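Local coordinates for spectinomycin 9-adenylyltransferase (Enterococcus faecalis, PDB 6SXJ), which confers resistance to spectinomycin by transferring an adenylyl group from ATP to the drug, giving 9-O-adenylylspectinomycin and diphosphate, at residues L23-S35 against L47-D59. Numbering follows the deposited sequence.
Sequences LKNNLIGTYMFGS and LDFLVVVSEPLTD
N26 meets the chain beyond V53 through both ends of its amide, a worked example of an asparagine side chain bonding to main-chain groups just past the end of a strand. With CG anti to the backbone N (chi1 -167°), the amide reaches the backbone of S54 and E55. OD1 takes the E55 N-H at 2.9 Å, in plane on a lone pair, and also the S54 N-H from above the carbonyl plane; ND2 returns a nearly straight bond to E55 O, which lies in the amide plane. The S54 N-H is divided between N26 OD1 and N26 O, the latter bond lying in the carbonyl plane.

From there, strands 27-33 and 47-53 run antiparallel. V52 O accepts from I28 N at 2.8 Å and, weakly, from G29 N at 3.3 Å: a classic beta bulge. G29-V52 and Y31-L50 are hydrogen-bonded pairs; beyond them F33 N gives a single bond to D48 O. A water donating to F33 O and accepting from D48 N replaces the return bond.

On the face shared by L27, T30 and M32, L27 CD1 presses on V51 CG1 at a tight 3.4 Å, and M32 SD meets the F49 ring obliquely in a Met-aromatic contact, 4.1 Å from its centroid. Helix 8-23 packs over this side through L19 and I12. On the opposite face D48 CB sits 4.0 Å from the F33 centroid, a CH-pi contact over the ring, while L50 N lies at the ring edge; F33 and L50 pack against helix 130-139.

Within the nucleotidyltransferase domain, 47-53 thus lies between 85-91 and 27-33, itself flanked by 142-144; backbone bonds set the register, side chains pack both faces, and the N26 amide engages S54 N, E55 N and E55 O where regular pairing ends.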
# COMPACT_ATOMS: atom_id res chain seq x y z
N LEU A 23 -1.40 -5.38 21.86
CA LEU A 23 -0.71 -6.60 21.44
C LEU A 23 0.26 -7.10 22.50
O LEU A 23 0.70 -8.25 22.42
CB LEU A 23 0.03 -6.35 20.13
CG LEU A 23 -0.86 -5.90 18.97
CD1 LEU A 23 -0.01 -5.77 17.70
CD2 LEU A 23 -2.02 -6.86 18.75
N LYS A 24 0.61 -6.25 23.48
CA LYS A 24 1.44 -6.61 24.64
C LYS A 24 2.67 -7.37 24.14
O LYS A 24 3.36 -6.88 23.25
CB LYS A 24 0.57 -7.34 25.65
CG LYS A 24 -0.55 -6.49 26.25
CD LYS A 24 -1.78 -7.34 26.56
CE LYS A 24 -3.03 -6.48 26.79
NZ LYS A 24 -4.26 -7.05 26.16
N ASN A 25 2.97 -8.56 24.68
CA ASN A 25 4.20 -9.26 24.34
C ASN A 25 4.12 -10.02 23.02
O ASN A 25 5.12 -10.63 22.63
CB ASN A 25 4.58 -10.23 25.46
CG ASN A 25 5.18 -9.54 26.66
OD1 ASN A 25 4.63 -9.59 27.76
ND2 ASN A 25 6.32 -8.88 26.46
N ASN A 26 2.98 -10.01 22.34
CA ASN A 26 2.91 -10.60 21.01
C ASN A 26 3.55 -9.72 19.95
O ASN A 26 3.76 -10.20 18.82
CB ASN A 26 1.45 -10.87 20.64
CG ASN A 26 1.32 -11.77 19.42
OD1 ASN A 26 2.21 -12.56 19.11
ND2 ASN A 26 0.20 -11.66 18.72
N LEU A 27 3.90 -8.48 20.28
CA LEU A 27 4.40 -7.51 19.30
C LEU A 27 5.91 -7.63 19.20
O LEU A 27 6.63 -7.40 20.18
CB LEU A 27 4.00 -6.09 19.70
CG LEU A 27 4.57 -4.94 18.87
CD1 LEU A 27 4.03 -5.05 17.43
CD2 LEU A 27 4.23 -3.58 19.47
N ILE A 28 6.40 -7.98 18.01
CA ILE A 28 7.83 -8.09 17.77
C ILE A 28 8.42 -6.76 17.30
O ILE A 28 9.48 -6.34 17.76
CB ILE A 28 8.12 -9.21 16.76
CG1 ILE A 28 7.63 -10.55 17.30
CG2 ILE A 28 9.61 -9.28 16.45
CD1 ILE A 28 7.87 -11.71 16.36
N GLY A 29 7.76 -6.10 16.36
CA GLY A 29 8.31 -4.87 15.81
C GLY A 29 7.23 -4.04 15.15
O GLY A 29 6.25 -4.57 14.63
N THR A 30 7.45 -2.73 15.16
CA THR A 30 6.59 -1.78 14.47
C THR A 30 7.46 -0.98 13.52
O THR A 30 8.39 -0.29 13.95
CB THR A 30 5.87 -0.85 15.46
OG1 THR A 30 5.33 -1.62 16.54
CG2 THR A 30 4.73 -0.13 14.76
N TYR A 31 7.16 -1.07 12.22
CA TYR A 31 7.94 -0.39 11.20
C TYR A 31 7.03 0.47 10.34
O TYR A 31 5.87 0.13 10.11
CB TYR A 31 8.71 -1.39 10.32
CG TYR A 31 9.44 -2.44 11.13
CD1 TYR A 31 8.79 -3.58 11.56
CD2 TYR A 31 10.77 -2.27 11.48
CE1 TYR A 31 9.44 -4.53 12.32
CE2 TYR A 31 11.43 -3.23 12.24
CZ TYR A 31 10.76 -4.35 12.65
OH TYR A 31 11.41 -5.30 13.41
N MET A 32 7.57 1.58 9.87
CA MET A 32 6.92 2.39 8.85
C MET A 32 7.71 2.28 7.55
O MET A 32 8.92 2.08 7.56
CB MET A 32 6.81 3.85 9.29
CG MET A 32 6.23 4.03 10.68
SD MET A 32 5.52 5.70 10.92
CE MET A 32 6.82 6.77 10.61
N PHE A 33 7.00 2.35 6.44
CA PHE A 33 7.61 2.22 5.13
C PHE A 33 6.83 3.05 4.12
O PHE A 33 5.86 3.74 4.47
CB PHE A 33 7.66 0.75 4.70
CG PHE A 33 6.30 0.14 4.46
CD1 PHE A 33 5.53 -0.29 5.52
CD2 PHE A 33 5.81 0.01 3.17
CE1 PHE A 33 4.28 -0.85 5.31
CE2 PHE A 33 4.55 -0.56 2.95
CZ PHE A 33 3.79 -0.99 4.02
N GLY A 34 7.26 3.02 2.87
CA GLY A 34 6.52 3.65 1.81
C GLY A 34 6.98 5.07 1.51
O GLY A 34 8.06 5.52 1.91
N SER A 35 6.11 5.78 0.78
CA SER A 35 6.46 7.11 0.28
C SER A 35 6.98 8.01 1.39
O SER A 35 7.89 8.83 1.16
CB SER A 35 5.25 7.75 -0.40
OG SER A 35 4.21 7.97 0.54
N LEU A 47 0.55 7.36 6.10
CA LEU A 47 1.34 6.69 7.13
C LEU A 47 1.14 5.18 6.96
O LEU A 47 0.08 4.65 7.29
CB LEU A 47 0.89 7.14 8.52
CG LEU A 47 1.11 8.60 8.93
CD1 LEU A 47 0.48 8.82 10.29
CD2 LEU A 47 2.60 8.90 8.94
N ASP A 48 2.19 4.49 6.50
CA ASP A 48 2.14 3.07 6.19
C ASP A 48 2.92 2.31 7.26
O ASP A 48 4.13 2.53 7.42
CB ASP A 48 2.73 2.79 4.81
CG ASP A 48 1.96 3.46 3.69
OD1 ASP A 48 0.81 3.04 3.43
OD2 ASP A 48 2.51 4.39 3.05
N PHE A 49 2.25 1.39 7.95
CA PHE A 49 2.85 0.63 9.03
C PHE A 49 2.88 -0.85 8.69
O PHE A 49 1.86 -1.41 8.26
CB PHE A 49 2.09 0.84 10.34
CG PHE A 49 2.11 2.24 10.85
CD1 PHE A 49 1.11 3.13 10.50
CD2 PHE A 49 3.10 2.66 11.70
CE1 PHE A 49 1.10 4.40 10.99
CE2 PHE A 49 3.12 3.94 12.18
CZ PHE A 49 2.12 4.82 11.82
N LEU A 50 4.03 -1.48 8.91
CA LEU A 50 4.16 -2.93 8.92
C LEU A 50 4.45 -3.37 10.34
O LEU A 50 5.37 -2.85 10.99
CB LEU A 50 5.28 -3.40 7.99
CG LEU A 50 5.40 -4.91 7.81
CD1 LEU A 50 4.24 -5.44 7.02
CD2 LEU A 50 6.71 -5.24 7.12
N VAL A 51 3.64 -4.30 10.84
CA VAL A 51 3.73 -4.79 12.21
C VAL A 51 3.95 -6.29 12.17
O VAL A 51 3.29 -7.01 11.40
CB VAL A 51 2.47 -4.44 13.02
CG1 VAL A 51 2.54 -5.03 14.42
CG2 VAL A 51 2.27 -2.94 13.08
N VAL A 52 4.86 -6.78 13.00
CA VAL A 52 5.21 -8.19 13.05
C VAL A 52 4.90 -8.72 14.44
O VAL A 52 5.28 -8.10 15.45
CB VAL A 52 6.68 -8.43 12.69
CG1 VAL A 52 7.00 -9.92 12.72
CG2 VAL A 52 7.00 -7.84 11.33
N VAL A 53 4.26 -9.89 14.49
CA VAL A 53 3.81 -10.51 15.73
C VAL A 53 4.30 -11.95 15.74
O VAL A 53 4.77 -12.48 14.74
CB VAL A 53 2.27 -10.46 15.88
CG1 VAL A 53 1.81 -9.02 16.05
CG2 VAL A 53 1.60 -11.11 14.68
N SER A 54 4.18 -12.58 16.91
CA SER A 54 4.63 -13.95 17.08
C SER A 54 3.53 -14.97 16.76
O SER A 54 3.80 -15.96 16.08
CB SER A 54 5.12 -14.16 18.52
OG SER A 54 6.46 -13.74 18.66
N GLU A 55 2.32 -14.74 17.24
CA GLU A 55 1.21 -15.66 17.11
C GLU A 55 -0.02 -14.94 16.58
O GLU A 55 -0.09 -13.71 16.62
CB GLU A 55 0.86 -16.32 18.45
CG GLU A 55 1.98 -17.14 19.06
CD GLU A 55 2.12 -16.90 20.55
OE1 GLU A 55 1.08 -16.68 21.21
OE2 GLU A 55 3.26 -16.93 21.05
N PRO A 56 -1.01 -15.68 16.08
CA PRO A 56 -2.22 -15.05 15.56
C PRO A 56 -2.91 -14.18 16.61
O PRO A 56 -2.68 -14.29 17.81
CB PRO A 56 -3.11 -16.24 15.16
CG PRO A 56 -2.15 -17.35 14.89
CD PRO A 56 -1.01 -17.14 15.86
N LEU A 57 -3.77 -13.30 16.12
CA LEU A 57 -4.55 -12.41 16.97
C LEU A 57 -5.98 -12.91 17.05
O LEU A 57 -6.58 -13.29 16.04
CB LEU A 57 -4.53 -10.98 16.43
CG LEU A 57 -3.17 -10.40 16.04
CD1 LEU A 57 -3.33 -8.90 15.84
CD2 LEU A 57 -2.12 -10.70 17.08
N THR A 58 -6.53 -12.92 18.26
CA THR A 58 -7.93 -13.22 18.44
C THR A 58 -8.78 -12.25 17.63
O THR A 58 -8.33 -11.17 17.24
CB THR A 58 -8.32 -13.14 19.92
OG1 THR A 58 -8.13 -11.80 20.39
CG2 THR A 58 -7.47 -14.10 20.75
N ASP A 59 -10.02 -12.65 17.34
CA ASP A 59 -10.93 -11.73 16.68
C ASP A 59 -11.30 -10.56 17.58
O ASP A 59 -11.79 -9.54 17.08
CB ASP A 59 -12.18 -12.48 16.24
CG ASP A 59 -11.98 -13.20 14.93
OD1 ASP A 59 -12.73 -12.92 13.98
OD2 ASP A 59 -11.04 -14.03 14.85
O HOH W 1 4.78 5.79 6.12